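Long-range contact in bubble protein (Penicillium brevicompactum, PDB 1UOY), which may act as a toxin and may recognise a molecule, or part of one, that presents a negatively charged surface: residues C3-T14 with F27-V36. Numbering follows the deposited sequence.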
ATOM      1  N   CYS A   3      -4.056   2.459  -7.268  1.00 11.66           N
ATOM      2  CA  CYS A   3      -3.064   2.886  -8.231  1.00 13.80           C
ATOM      3  C   CYS A   3      -3.584   3.116  -9.629  1.00 15.76           C
ATOM      4  O   CYS A   3      -2.902   3.781 -10.419  1.00 18.39           O
ATOM      5  CB  CYS A   3      -1.937   1.861  -8.256  1.00 11.93           C
ATOM      6  SG  CYS A   3      -1.006   1.830  -6.689  1.00 11.72           S
ATOM      7  N   GLY A   4      -4.789   2.622  -9.913  1.00 14.68           N
ATOM      8  CA  GLY A   4      -5.311   2.817 -11.258  1.00 17.11           C
ATOM      9  C   GLY A   4      -5.255   1.582 -12.145  1.00 13.23           C
ATOM     10  O   GLY A   4      -4.991   0.454 -11.725  1.00 14.07           O
ATOM     11  N   SER A   5      -5.596   1.822 -13.403  1.00 18.19           N
ATOM     12  CA  SER A   5      -5.640   0.764 -14.387  1.00 16.09           C
ATOM     13  C   SER A   5      -4.286   0.072 -14.533  1.00 15.18           C
ATOM     14  O   SER A   5      -3.236   0.715 -14.624  1.00 17.75           O
ATOM     15  CB  SER A   5      -6.074   1.350 -15.737  1.00 24.40           C
ATOM     16  OG  SER A   5      -6.224   0.306 -16.693  1.00 30.82           O
ATOM     17  N   GLY A   6      -4.328  -1.254 -14.560  1.00 16.00           N
ATOM     18  CA  GLY A   6      -3.103  -2.037 -14.676  1.00 13.94           C
ATOM     19  C   GLY A   6      -2.521  -2.486 -13.358  1.00 12.50           C
ATOM     20  O   GLY A   6      -1.535  -3.231 -13.343  1.00 15.15           O
ATOM     21  N   TYR A   7      -3.051  -1.938 -12.263  1.00 11.57           N
ATOM     22  CA  TYR A   7      -2.566  -2.279 -10.941  1.00 11.50           C
ATOM     23  C   TYR A   7      -3.581  -3.191 -10.239  1.00 10.09           C
ATOM     24  O   TYR A   7      -4.732  -3.309 -10.644  1.00 11.85           O
ATOM     25  CB  TYR A   7      -2.302  -0.981 -10.177  1.00 11.47           C
ATOM     26  CG  TYR A   7      -1.160  -0.174 -10.729  1.00 11.84           C
ATOM     27  CD1 TYR A   7       0.147  -0.458 -10.390  1.00 13.07           C
ATOM     28  CD2 TYR A   7      -1.417   0.895 -11.592  1.00 13.75           C
ATOM     29  CE1 TYR A   7       1.198   0.313 -10.886  1.00 12.47           C
ATOM     30  CE2 TYR A   7      -0.383   1.664 -12.092  1.00 15.52           C
ATOM     31  CZ  TYR A   7       0.916   1.363 -11.727  1.00 17.64           C
ATOM     32  OH  TYR A   7       1.940   2.175 -12.186  1.00 19.31           O
ATOM     33  N   ASN A   8      -3.114  -3.825  -9.170  1.00 10.23           N
ATOM     34  CA  ASN A   8      -3.864  -4.862  -8.477  1.00 10.70           C
ATOM     35  C   ASN A   8      -4.553  -4.426  -7.202  1.00  9.78           C
ATOM     36  O   ASN A   8      -4.242  -3.334  -6.672  1.00  9.03           O
ATOM     37  CB  ASN A   8      -2.896  -6.035  -8.210  1.00 10.22           C
ATOM     38  CG  ASN A   8      -3.595  -7.354  -7.968  1.00 13.76           C
ATOM     39  OD1 ASN A   8      -4.583  -7.670  -8.620  1.00 22.89           O
ATOM     40  ND2 ASN A   8      -3.111  -8.115  -6.998  1.00 15.76           N
ATOM     41  N   VAL A   9      -5.478  -5.277  -6.742  1.00  9.97           N
ATOM     42  CA  VAL A   9      -6.287  -4.960  -5.577  1.00  9.65           C
ATOM     43  C   VAL A   9      -5.503  -4.852  -4.290  1.00  8.98           C
ATOM     44  O   VAL A   9      -6.065  -4.377  -3.311  1.00 10.34           O
ATOM     45  CB  VAL A   9      -7.448  -5.979  -5.391  1.00 10.12           C
ATOM     46  CG1 VAL A   9      -8.468  -5.805  -6.551  1.00 14.62           C
ATOM     47  CG2 VAL A   9      -6.922  -7.385  -5.325  1.00 12.06           C
ATOM     48  N   ASP A  10      -4.249  -5.339  -4.286  1.00  9.02           N
ATOM     49  CA  ASP A  10      -3.438  -5.217  -3.060  1.00  8.52           C
ATOM     50  C   ASP A  10      -2.578  -3.962  -3.107  1.00  8.57           C
ATOM     51  O   ASP A  10      -1.702  -3.840  -2.254  1.00  9.42           O
ATOM     52  CB  ASP A  10      -2.525  -6.460  -2.877  1.00  8.93           C
ATOM     53  CG  ASP A  10      -1.507  -6.618  -3.979  1.00  8.87           C
ATOM     54  OD1 ASP A  10      -1.774  -6.184  -5.129  1.00  9.36           O
ATOM     55  OD2 ASP A  10      -0.471  -7.253  -3.710  1.00 10.59           O
ATOM     56  N   GLN A  11      -2.841  -3.023  -4.020  1.00  7.86           N
ATOM     57  CA  GLN A  11      -1.997  -1.843  -4.162  1.00  7.22           C
ATOM     58  C   GLN A  11      -2.705  -0.548  -3.845  1.00  9.62           C
ATOM     59  O   GLN A  11      -3.918  -0.418  -4.123  1.00  8.81           O
ATOM     60  CB  GLN A  11      -1.436  -1.789  -5.572  1.00  8.02           C
ATOM     61  CG  GLN A  11      -0.586  -3.002  -5.869  1.00  8.18           C
ATOM     62  CD  GLN A  11       0.081  -2.901  -7.209  1.00  8.30           C
ATOM     63  OE1 GLN A  11      -0.517  -3.211  -8.256  1.00  9.35           O
ATOM     64  NE2 GLN A  11       1.341  -2.427  -7.207  1.00 10.59           N
ATOM     65  N   ARG A  12      -1.957   0.378  -3.236  1.00  8.60           N
ATOM     66  CA  ARG A  12      -2.456   1.707  -2.888  1.00  6.89           C
ATOM     67  C   ARG A  12      -1.357   2.667  -3.219  1.00  7.88           C
ATOM     68  O   ARG A  12      -0.157   2.333  -3.129  1.00 10.22           O
ATOM     69  CB  ARG A  12      -2.829   1.809  -1.397  1.00  8.80           C
ATOM     70  CG  ARG A  12      -3.927   0.847  -0.992  1.00  7.94           C
ATOM     71  CD  ARG A  12      -5.289   1.282  -1.534  1.00  7.62           C
ATOM     72  NE  ARG A  12      -6.382   0.468  -0.994  1.00  7.49           N
ATOM     73  CZ  ARG A  12      -6.739  -0.725  -1.437  1.00  7.81           C
ATOM     74  NH1 ARG A  12      -6.088  -1.301  -2.452  1.00 11.74           N
ATOM     75  NH2 ARG A  12      -7.753  -1.371  -0.854  1.00 11.92           N
ATOM     76  N   ARG A  13      -1.728   3.881  -3.632  1.00  7.93           N
ATOM     77  CA  ARG A  13      -0.710   4.822  -4.076  1.00  8.56           C
ATOM     78  C   ARG A  13      -0.066   5.533  -2.891  1.00  9.46           C
ATOM     79  O   ARG A  13      -0.755   6.233  -2.121  1.00  8.90           O
ATOM     80  CB  ARG A  13      -1.326   5.809  -5.092  1.00  9.84           C
ATOM     81  CG  ARG A  13      -0.262   6.762  -5.627  1.00 11.47           C
ATOM     82  CD  ARG A  13      -0.836   7.558  -6.850  1.00 16.92           C
ATOM     83  NE  ARG A  13      -1.079   6.664  -7.982  1.00 17.34           N
ATOM     84  CZ  ARG A  13      -0.150   6.259  -8.857  1.00 20.49           C
ATOM     85  NH1 ARG A  13       1.111   6.675  -8.755  1.00 21.46           N
ATOM     86  NH2 ARG A  13      -0.478   5.431  -9.844  1.00 15.67           N
ATOM     87  N   THR A  14       1.248   5.358  -2.742  1.00  9.31           N
ATOM     88  CA  THR A  14       1.952   5.992  -1.653  1.00  7.96           C
ATOM     89  C   THR A  14       1.697   7.520  -1.675  1.00 11.59           C
ATOM     90  O   THR A  14       1.727   8.174  -2.735  1.00 10.43           O
ATOM     91  CB  THR A  14       3.452   5.703  -1.747  1.00  9.16           C
ATOM     92  OG1 THR A  14       3.631   4.286  -1.940  1.00 10.01           O
ATOM     93  CG2 THR A  14       4.191   6.161  -0.496  1.00 10.74           C
ATOM     94  N   PHE A  27      -0.720  -2.530   2.703  1.00  8.12           N
ATOM     95  CA  PHE A  27      -0.864  -2.720   1.259  1.00  7.60           C
ATOM     96  C   PHE A  27       0.474  -2.477   0.572  1.00  7.54           C
ATOM     97  O   PHE A  27       1.439  -2.093   1.235  1.00  8.97           O
ATOM     98  CB  PHE A  27      -1.924  -1.750   0.686  1.00  7.49           C
ATOM     99  CG  PHE A  27      -3.336  -2.139   1.064  1.00  7.57           C
ATOM    100  CD1 PHE A  27      -4.024  -3.079   0.310  1.00 10.54           C
ATOM    101  CD2 PHE A  27      -3.951  -1.588   2.160  1.00  8.30           C
ATOM    102  CE1 PHE A  27      -5.345  -3.447   0.660  1.00 10.44           C
ATOM    103  CE2 PHE A  27      -5.265  -1.946   2.528  1.00  8.31           C
ATOM    104  CZ  PHE A  27      -5.961  -2.865   1.784  1.00  8.60           C
ATOM    105  N   CYS A  28       0.544  -2.748  -0.729  1.00  7.38           N
ATOM    106  CA  CYS A  28       1.753  -2.483  -1.493  1.00  6.20           C
ATOM    107  C   CYS A  28       1.615  -1.184  -2.237  1.00  8.02           C
ATOM    108  O   CYS A  28       0.513  -0.848  -2.693  1.00  9.16           O
ATOM    109  CB  CYS A  28       1.962  -3.566  -2.528  1.00  7.50           C
ATOM    110  SG  CYS A  28       2.336  -5.175  -1.808  1.00  8.63           S
ATOM    111  N   GLY A  29       2.721  -0.432  -2.376  1.00  8.18           N
ATOM    112  CA  GLY A  29       2.689   0.752  -3.220  1.00  7.42           C
ATOM    113  C   GLY A  29       2.590   0.317  -4.675  1.00  8.42           C
ATOM    114  O   GLY A  29       2.681  -0.869  -5.025  1.00  8.77           O
ATOM    115  N   CYS A  30       2.388   1.284  -5.547  1.00  7.94           N
ATOM    116  CA  CYS A  30       2.207   0.968  -6.945  1.00  8.80           C
ATOM    117  C   CYS A  30       3.385   0.266  -7.603  1.00  8.01           C
ATOM    118  O   CYS A  30       3.181  -0.643  -8.422  1.00 10.59           O
ATOM    119  CB  CYS A  30       1.812   2.196  -7.772  1.00 10.97           C
ATOM    120  SG  CYS A  30       0.474   3.192  -7.032  1.00 12.25           S
ATOM    121  N   ASP A  31       4.602   0.678  -7.268  1.00  8.65           N
ATOM    122  CA  ASP A  31       5.747   0.000  -7.858  1.00  7.15           C
ATOM    123  C   ASP A  31       6.268  -1.173  -7.081  1.00  8.21           C
ATOM    124  O   ASP A  31       7.259  -1.779  -7.470  1.00  9.82           O
ATOM    125  CB  ASP A  31       6.871   0.990  -8.177  1.00  8.91           C
ATOM    126  CG  ASP A  31       7.526   1.580  -6.954  1.00 14.13           C
ATOM    127  OD1 ASP A  31       7.284   1.125  -5.813  1.00  9.97           O
ATOM    128  OD2 ASP A  31       8.360   2.522  -7.145  1.00 18.12           O
ATOM    129  N   ARG A  32       5.504  -1.564  -6.046  1.00  8.96           N
ATOM    130  CA  ARG A  32       5.814  -2.690  -5.170  1.00  7.72           C
ATOM    131  C   ARG A  32       7.129  -2.598  -4.450  1.00  6.74           C
ATOM    132  O   ARG A  32       7.571  -3.565  -3.863  1.00  8.59           O
ATOM    133  CB  ARG A  32       5.691  -4.028  -5.919  1.00  7.98           C
ATOM    134  CG  ARG A  32       4.238  -4.258  -6.386  1.00  6.16           C
ATOM    135  CD  ARG A  32       4.062  -5.729  -6.849  1.00  9.00           C
ATOM    136  NE  ARG A  32       2.670  -5.931  -7.307  1.00  8.13           N
ATOM    137  CZ  ARG A  32       1.643  -6.203  -6.498  1.00  6.80           C
ATOM    138  NH1 ARG A  32       1.828  -6.343  -5.183  1.00  9.33           N
ATOM    139  NH2 ARG A  32       0.404  -6.240  -7.000  1.00  7.99           N
ATOM    140  N   THR A  33       7.725  -1.412  -4.399  1.00  8.77           N
ATOM    141  CA  THR A  33       8.987  -1.264  -3.669  1.00  7.78           C
ATOM    142  C   THR A  33       8.802  -0.907  -2.217  1.00  7.42           C
ATOM    143  O   THR A  33       9.781  -0.789  -1.490  1.00  8.90           O
ATOM    144  CB  THR A  33       9.971  -0.216  -4.280  1.00  8.15           C
ATOM    145  OG1 THR A  33       9.388   1.092  -4.179  1.00  9.69           O
ATOM    146  CG2 THR A  33      10.296  -0.561  -5.741  1.00  9.11           C
ATOM    147  N   GLY A  34       7.535  -0.810  -1.779  1.00  7.47           N
ATOM    148  CA  GLY A  34       7.292  -0.514  -0.394  1.00  8.05           C
ATOM    149  C   GLY A  34       5.938  -1.007   0.078  1.00  7.55           C
ATOM    150  O   GLY A  34       5.034  -1.209  -0.703  1.00  9.04           O
ATOM    151  N   VAL A  35       5.880  -1.229   1.372  1.00  6.99           N
ATOM    152  CA  VAL A  35       4.661  -1.575   2.079  1.00  5.79           C
ATOM    153  C   VAL A  35       4.119  -0.286   2.640  1.00  7.02           C
ATOM    154  O   VAL A  35       4.885   0.503   3.266  1.00  9.03           O
ATOM    155  CB  VAL A  35       4.956  -2.494   3.229  1.00  6.18           C
ATOM    156  CG1 VAL A  35       3.647  -2.805   3.998  1.00  7.82           C
ATOM    157  CG2 VAL A  35       5.559  -3.798   2.677  1.00  9.81           C
ATOM    158  N   VAL A  36       2.813  -0.005   2.461  1.00  6.50           N
ATOM    159  CA  VAL A  36       2.220   1.233   2.991  1.00  7.19           C
ATOM    160  C   VAL A  36       1.092   0.945   3.991  1.00  7.11           C
ATOM    161  O   VAL A  36       0.406  -0.093   3.915  1.00  7.92           O
ATOM    162  CB  VAL A  36       1.672   2.126   1.836  1.00  6.42           C
ATOM    163  CG1 VAL A  36       2.854   2.605   0.926  1.00  8.46           C
ATOM    164  CG2 VAL A  36       0.703   1.341   0.912  1.00  9.17           C
TER
HETATM  165  O   HOH W   1       0.510  -5.421  -9.729  1.00 12.95           O
HETATM  166  O   HOH W   2       3.216   4.004  -4.608  1.00 13.85           O
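A single beta bridge between Gln-11 and Cys-28, reinforced by the Cys-3 to Cys-30 disulfide, ties the N-terminal loop to the edge strand of the three-stranded antiparallel sheet, and shows how a small protein without helices fastens irregular chain to its sheet. Cys-28 N donates to Asp-10 O (2.9 Å) and Arg-12 N to Cys-28 O (2.8 Å). Beside this bridge Arg-32 meets Asp-10 end-on: NH2 takes the syn lone pair of OD1 at 2.9 Å, while NH1 reaches OD2. Asn-8 ND2 also donates to Asp-10 OD1, from above the carboxylate plane. The Gln-11 amide lies stacked over one face of the same guanidinium, the planes 19° apart. The Gln-11 chain runs extended beyond CG (chi2 -175°), which carries its NE2 to Gly-29 O at 3.0 Å, with a weak bond to Cys-30 O; OE1 accepts from Asn-8 N and, through a water, is joined to Arg-32 NH2. On another flank Arg-12, bent at chi2 (-73°), lays its guanidinium on the Phe-27 ring in a cation-pi stack, CZ 4.0 Å from the ring centroid; Trp-43 of strand 42-48 meets that ring too. The disulfide sulfur of Cys-30 sits over the centre of the Arg-13 guanidinium, whose NH2 holds Cys-3 O at 3.0 Å. Cys-54 is disulfide-bonded to Cys-28 and also receives Arg-32 NH1 at its carbonyl, while Gly-56 N binds Asp-10 OD2. With both carboxylate oxygens gripped, the buried charge of Asp-10 is probably well compensated, and covalent and polar links together fix a loop that has little regular structure of its own.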